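Local structure of TIR-like domain-containing protein (Prevotella corporis, 7EBD) at residues I12-F15 with E16-K20; V140-L143 with L144-D148. The protein belongs to the prokaryotic STING family and, as a two-chain assembly, holds a C2E molecule in a pocket. All coordinates share one frame; numbering follows the deposited sequence.

Interaction 1 of 2, residues I12-F15 with E16-K20; sequences ISYF and EGFVK. With C2E (9,9'-[(2R,3R,3aS,5S,7aR,9R,10R,10aS,12S,14aR)-3,5,10,12-tetrahydroxy-5,12-dioxidooctahydro-2H,7H-difuro[3,2-d:3',2'-j][1,3,7,9,2,8]tetraoxadiphosphacyclododecine-2,9-diyl]bis(2-amino-1,9-dihydro-6H-purin-6-one)), chain E.
E16 and I12 meet first through the backbone of helix 6-28, where E16 N donates to I12 O at 2.9 Å. Beyond that bond the E16 side chain bends back at its second torsion and sets OE1 beside the edge of the F15 ring, close to its plane and 3.4 Å from F15 CD2. OE1 has its strongest partner in K109 of the second subunit, a salt bridge. G17 continues the regular turn by donating its N to S13 O; the S13 hydroxyl itself bonds I103 O of the second subunit. F18 CG lies anti to the backbone N (chi1 172°), which lays the ring alongside that of Y14, both pointing the same way. The two planes differ by 28° with centroids 5.5 Å apart, and they are slid so far that overlap is slight. One face of the F18 ring lies against one of the two purine bases of C2E, with F18 CE1 3.5 Å from C2E C2. V19 marks a wider pi-type turn: its N reaches five residues back to Y14 O, weakly, at 3.3 Å, while V19 CG2 presses obliquely on the Y14 ring, 3.4 Å from Y14 CE2. K20 N likewise reaches back five residues, to F15 O at 3.0 Å, and is the firmer of these two bonds. Its CB then sits over a face of F15, 4.2 Å from the ring centroid and 18° off the ring normal, a CH-pi contact. Y14 OH, meanwhile, bonds D99, whose other carboxylate oxygen binds C2E. This part of the helix therefore meets C2E with the F18 face, the Y14 edge at O4' and G17 O near C8, while hydrogen bonds to C2E include those of H85, D99 and T102 of both subunits.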
loop_
_atom_site.group_PDB
_atom_site.type_symbol
_atom_site.label_atom_id
_atom_site.label_comp_id
_atom_site.label_asym_id
_atom_site.label_seq_id
_atom_site.Cartn_x
_atom_site.Cartn_y
_atom_site.Cartn_z
ATOM N N ILE A 12 -0.992 -9.225 -5.213
ATOM C CA ILE A 12 0.156 -8.876 -6.047
ATOM C C ILE A 12 0.748 -7.540 -5.613
ATOM O O ILE A 12 1.972 -7.389 -5.510
ATOM C CB ILE A 12 -0.237 -8.861 -7.535
ATOM C CG1 ILE A 12 -0.729 -10.238 -7.977
ATOM C CG2 ILE A 12 0.947 -8.445 -8.384
ATOM C CD1 ILE A 12 -1.210 -10.275 -9.410
ATOM N N SER A 13 -0.109 -6.545 -5.357
ATOM C CA SER A 13 0.383 -5.243 -4.915
ATOM C C SER A 13 1.068 -5.342 -3.559
ATOM O O SER A 13 2.117 -4.725 -3.339
ATOM C CB SER A 13 -0.766 -4.235 -4.859
ATOM O OG SER A 13 -1.200 -3.878 -6.157
ATOM N N TYR A 14 0.498 -6.129 -2.644
ATOM C CA TYR A 14 1.102 -6.303 -1.327
ATOM C C TYR A 14 2.457 -6.992 -1.428
ATOM O O TYR A 14 3.403 -6.625 -0.720
ATOM C CB TYR A 14 0.147 -7.095 -0.433
ATOM C CG TYR A 14 0.650 -7.358 0.968
ATOM C CD1 TYR A 14 0.922 -6.310 1.838
ATOM C CD2 TYR A 14 0.826 -8.656 1.431
ATOM C CE1 TYR A 14 1.374 -6.546 3.123
ATOM C CE2 TYR A 14 1.273 -8.903 2.716
ATOM C CZ TYR A 14 1.549 -7.843 3.557
ATOM O OH TYR A 14 1.996 -8.083 4.836
ATOM N N PHE A 15 2.577 -7.978 -2.317
ATOM C CA PHE A 15 3.847 -8.677 -2.482
ATOM C C PHE A 15 4.897 -7.774 -3.119
ATOM O O PHE A 15 6.048 -7.738 -2.669
ATOM C CB PHE A 15 3.636 -9.939 -3.319
ATOM C CG PHE A 15 4.904 -10.688 -3.628
ATOM C CD1 PHE A 15 5.433 -11.589 -2.720
ATOM C CD2 PHE A 15 5.563 -10.493 -4.833
ATOM C CE1 PHE A 15 6.597 -12.278 -3.004
ATOM C CE2 PHE A 15 6.729 -11.178 -5.123
ATOM C CZ PHE A 15 7.246 -12.072 -4.207
ATOM N N GLU A 16 4.515 -7.028 -4.159
ATOM C CA GLU A 16 5.476 -6.185 -4.865
ATOM C C GLU A 16 5.913 -4.998 -4.016
ATOM O O GLU A 16 7.071 -4.570 -4.090
ATOM C CB GLU A 16 4.879 -5.703 -6.187
ATOM C CG GLU A 16 4.698 -6.793 -7.236
ATOM C CD GLU A 16 6.006 -7.468 -7.610
ATOM O OE1 GLU A 16 6.045 -8.716 -7.651
ATOM O OE2 GLU A 16 6.999 -6.752 -7.853
ATOM N N GLY A 17 5.005 -4.444 -3.215
ATOM C CA GLY A 17 5.298 -3.249 -2.456
ATOM C C GLY A 17 5.783 -3.451 -1.040
ATOM O O GLY A 17 6.089 -2.463 -0.365
ATOM N N PHE A 18 5.870 -4.688 -0.552
ATOM C CA PHE A 18 6.283 -4.895 0.831
ATOM C C PHE A 18 6.982 -6.230 1.057
ATOM O O PHE A 18 8.144 -6.260 1.478
ATOM C CB PHE A 18 5.077 -4.783 1.767
ATOM C CG PHE A 18 5.379 -5.167 3.186
ATOM C CD1 PHE A 18 6.126 -4.329 3.999
ATOM C CD2 PHE A 18 4.923 -6.367 3.706
ATOM C CE1 PHE A 18 6.411 -4.681 5.306
ATOM C CE2 PHE A 18 5.205 -6.725 5.011
ATOM C CZ PHE A 18 5.950 -5.881 5.813
ATOM N N VAL A 19 6.286 -7.335 0.782
ATOM C CA VAL A 19 6.790 -8.657 1.160
ATOM C C VAL A 19 8.121 -8.945 0.478
ATOM O O VAL A 19 9.081 -9.394 1.114
ATOM C CB VAL A 19 5.748 -9.742 0.836
ATOM C CG1 VAL A 19 6.309 -11.123 1.145
ATOM C CG2 VAL A 19 4.475 -9.497 1.617
ATOM N N LYS A 20 8.192 -8.702 -0.833
ATOM C CA LYS A 20 9.420 -8.975 -1.575
ATOM C C LYS A 20 10.580 -8.138 -1.048
ATOM O O LYS A 20 11.682 -8.653 -0.817
ATOM C CB LYS A 20 9.186 -8.723 -3.065
ATOM C CG LYS A 20 10.363 -9.073 -3.959
ATOM C CD LYS A 20 9.958 -9.042 -5.425
ATOM C CE LYS A 20 9.427 -7.677 -5.831
ATOM N NZ LYS A 20 10.514 -6.666 -5.957
HETATM P P1 C2E E . 1.936 0.156 -2.034
HETATM O O2P C2E E . 3.201 0.980 -2.060
HETATM O O1P C2E E . 2.018 -0.719 -3.256
HETATM O "O5'" C2E E . 1.856 -0.911 -0.793
HETATM C "C5'" C2E E . 0.926 -1.945 -0.890
HETATM C "C4'" C2E E . 0.697 -2.552 0.524
HETATM O "O4'" C2E E . 1.810 -3.070 0.965
HETATM C "C3'" C2E E . 0.330 -1.446 1.537
HETATM O "O3'" C2E E . -1.009 -1.291 1.572
HETATM C "C2'" C2E E . 0.860 -2.027 2.860
HETATM O "O2'" C2E E . -0.118 -3.002 3.432
HETATM C "C1'" C2E E . 1.952 -2.667 2.529
HETATM N N9 C2E E . 3.103 -1.831 2.729
HETATM C C8 C2E E . 3.649 -1.080 1.760
HETATM N N7 C2E E . 4.687 -0.458 2.359
HETATM C C5 C2E E . 4.743 -0.840 3.642
HETATM C C6 C2E E . 5.692 -0.473 4.790
HETATM O O6 C2E E . 6.581 0.287 4.613
HETATM N N1 C2E E . 5.503 -1.050 6.084
HETATM C C2 C2E E . 4.424 -1.974 6.314
HETATM N N2 C2E E . 4.230 -2.561 7.625
HETATM N N3 C2E E . 3.520 -2.324 5.221
HETATM C C4 C2E E . 3.729 -1.719 3.879
HETATM P P11 C2E E . -1.479 0.145 2.272
HETATM O O21 C2E E . -1.111 0.328 3.725
HETATM O O11 C2E E . -2.989 0.133 2.245
HETATM O O5A C2E E . -0.996 1.338 1.241
HETATM C C5A C2E E . -1.782 1.354 0.080
HETATM C C4A C2E E . -1.234 2.337 -0.879
HETATM O O4A C2E E . -1.300 3.544 -0.385
HETATM C C3A C2E E . 0.396 2.046 -1.162
HETATM O O3A C2E E . 0.549 1.032 -2.259
HETATM C C2A C2E E . 0.863 3.119 -1.511
HETATM O O2A C2E E . 0.610 3.373 -2.973
HETATM C C1A C2E E . 0.037 4.199 -0.637
HETATM N N91 C2E E . 0.658 4.434 0.491
HETATM C C81 C2E E . 0.480 3.903 1.716
HETATM N N71 C2E E . 1.378 4.487 2.532
HETATM C C51 C2E E . 2.081 5.356 1.814
HETATM C C61 C2E E . 3.220 6.299 2.199
HETATM O O61 C2E E . 3.611 6.326 3.314
HETATM N N11 C2E E . 3.813 7.145 1.213
HETATM C C21 C2E E . 3.335 7.107 -0.145
HETATM N N21 C2E E . 3.937 7.966 -1.149
HETATM N N31 C2E E . 2.247 6.206 -0.508
HETATM C C41 C2E E . 1.633 5.328 0.529
#

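Interaction 2 of 2, residues V140-L143 with L144-D148; sequences VLQL and LINED
V140 and L144 stand one turn apart on helix 124-146, joined by a bond from L144 N to V140 O of 2.9 Å. Their side chains run side by side in the same direction, with V140 CG1 4.1 Å from L144 CD1, an apolar contact of modest closeness. L141 repeats the arrangement with I145, whose N donates to L141 O, but here the two chains cross at a slant. The touching atoms are the branch carbon of one and the tip of the other: L141 CG lies 3.8 Å from I145 CD1. Q142 adds a polar side-chain bond to the backbone pattern. N146 N donates to Q142 O at 2.9 Å, and the glutamine chain, bent at its second torsion (chi2 66°), swings its amide along the helix so that NE2 donates to N146 OD1 at 3.1 Å. The two amide planes are only 28° apart, yet the NE2 donor stands 43° out of the carbonyl plane of N146, so it approaches from above rather than along a lone pair. At L143 the regular pattern fades: E147 N reaches L143 O only weakly, at 3.3 Å, and E147 is the first residue to leave helical backbone angles. A tighter turn closes the end, with D148 N donating to I145 O at 3.1 Å. D148 then serves as N-cap of helix 149-154, its OD1 accepting from C151 N, while N146 O accepts from R152 NH2. Residues 140-148 therefore link two successive helices, and their flanks face different elements: V140 packs on T8 and A11 and L144 on F15, all of helix 6-28, whereas L141 and Q142 touch I157 and I145 touches V155 of strand 155-157.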
loop_
_atom_site.group_PDB
_atom_site.type_symbol
_atom_site.label_atom_id
_atom_site.label_comp_id
_atom_site.label_asym_id
_atom_site.label_seq_id
_atom_site.Cartn_x
_atom_site.Cartn_y
_atom_site.Cartn_z
ATOM N N VAL A 140 -2.783 -16.605 -3.466
ATOM C CA VAL A 140 -1.956 -15.855 -4.409
ATOM C C VAL A 140 -0.668 -15.394 -3.739
ATOM O O VAL A 140 0.417 -15.458 -4.334
ATOM C CB VAL A 140 -2.746 -14.672 -4.998
ATOM C CG1 VAL A 140 -1.841 -13.807 -5.863
ATOM C CG2 VAL A 140 -3.933 -15.176 -5.806
ATOM N N LEU A 141 -0.762 -14.930 -2.488
ATOM C CA LEU A 141 0.435 -14.495 -1.778
ATOM C C LEU A 141 1.404 -15.652 -1.574
ATOM O O LEU A 141 2.617 -15.488 -1.736
ATOM C CB LEU A 141 0.057 -13.866 -0.437
ATOM C CG LEU A 141 1.216 -13.274 0.370
ATOM C CD1 LEU A 141 1.919 -12.177 -0.419
ATOM C CD2 LEU A 141 0.740 -12.746 1.716
ATOM N N GLN A 142 0.886 -16.834 -1.232
ATOM C CA GLN A 142 1.752 -17.991 -1.043
ATOM C C GLN A 142 2.396 -18.420 -2.355
ATOM O O GLN A 142 3.574 -18.795 -2.382
ATOM C CB GLN A 142 0.958 -19.146 -0.432
ATOM C CG GLN A 142 1.815 -20.322 -0.002
ATOM C CD GLN A 142 2.745 -19.963 1.140
ATOM O OE1 GLN A 142 2.302 -19.749 2.268
ATOM N NE2 GLN A 142 4.039 -19.891 0.852
ATOM N N LEU A 143 1.638 -18.369 -3.455
ATOM C CA LEU A 143 2.210 -18.697 -4.757
ATOM C C LEU A 143 3.319 -17.723 -5.132
ATOM O O LEU A 143 4.353 -18.130 -5.676
ATOM C CB LEU A 143 1.116 -18.702 -5.828
ATOM C CG LEU A 143 0.089 -19.834 -5.758
ATOM C CD1 LEU A 143 -1.004 -19.638 -6.797
ATOM C CD2 LEU A 143 0.768 -21.183 -5.944
ATOM N N LEU A 144 3.130 -16.434 -4.838
ATOM C CA LEU A 144 4.176 -15.457 -5.127
ATOM C C LEU A 144 5.387 -15.658 -4.225
ATOM O O LEU A 144 6.531 -15.469 -4.659
ATOM C CB LEU A 144 3.626 -14.038 -4.984
ATOM C CG LEU A 144 2.540 -13.641 -5.984
ATOM C CD1 LEU A 144 2.001 -12.254 -5.674
ATOM C CD2 LEU A 144 3.073 -13.705 -7.407
ATOM N N ILE A 145 5.158 -16.046 -2.969
ATOM C CA ILE A 145 6.260 -16.298 -2.046
ATOM C C ILE A 145 7.080 -17.497 -2.506
ATOM O O ILE A 145 8.317 -17.476 -2.458
ATOM C CB ILE A 145 5.719 -16.495 -0.618
ATOM C CG1 ILE A 145 5.245 -15.162 -0.037
ATOM C CG2 ILE A 145 6.768 -17.138 0.278
ATOM C CD1 ILE A 145 4.377 -15.305 1.194
ATOM N N ASN A 146 6.408 -18.553 -2.975
ATOM C CA ASN A 146 7.116 -19.761 -3.382
ATOM C C ASN A 146 7.987 -19.525 -4.610
ATOM O O ASN A 146 8.987 -20.226 -4.800
ATOM C CB ASN A 146 6.122 -20.890 -3.647
ATOM C CG ASN A 146 5.415 -21.350 -2.388
ATOM O OD1 ASN A 146 5.906 -21.145 -1.278
ATOM N ND2 ASN A 146 4.259 -21.982 -2.555
ATOM N N GLU A 147 7.630 -18.557 -5.450
ATOM C CA GLU A 147 8.389 -18.254 -6.655
ATOM C C GLU A 147 9.507 -17.248 -6.413
ATOM O O GLU A 147 10.124 -16.781 -7.374
ATOM C CB GLU A 147 7.452 -17.739 -7.751
ATOM C CG GLU A 147 6.471 -18.785 -8.254
ATOM C CD GLU A 147 5.463 -18.221 -9.234
ATOM O OE1 GLU A 147 4.246 -18.313 -8.965
ATOM O OE2 GLU A 147 5.887 -17.675 -10.273
ATOM N N ASP A 148 9.779 -16.908 -5.155
ATOM C CA ASP A 148 10.836 -15.971 -4.794
ATOM C C ASP A 148 11.723 -16.640 -3.756
ATOM O O ASP A 148 11.239 -17.048 -2.696
ATOM C CB ASP A 148 10.247 -14.660 -4.259
ATOM C CG ASP A 148 11.298 -13.582 -4.044
ATOM O OD1 ASP A 148 12.165 -13.749 -3.159
ATOM O OD2 ASP A 148 11.259 -12.562 -4.765
#

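Interaction 1 lies within helix 6-28 and interaction 2 at the end of helix 124-146; the helices pack together, and the centres of the two contacts are about 10 Å apart. F15 CZ lies 3.5 Å from L144 O and I12 CA 3.9 Å from L144 CD1, while K20 CG comes within 3.7 Å of D148 OD2. Interaction 1 is the buried one, touching both C2E and the second subunit; its packing is largely aromatic, with polar ends turned to D99 and the second subunit. Interaction 2 is partly buried, touched by no other chain of the assembly, and pairs aliphatic contacts with a side-chain hydrogen bond between two amides as its helix runs out into a capped turn.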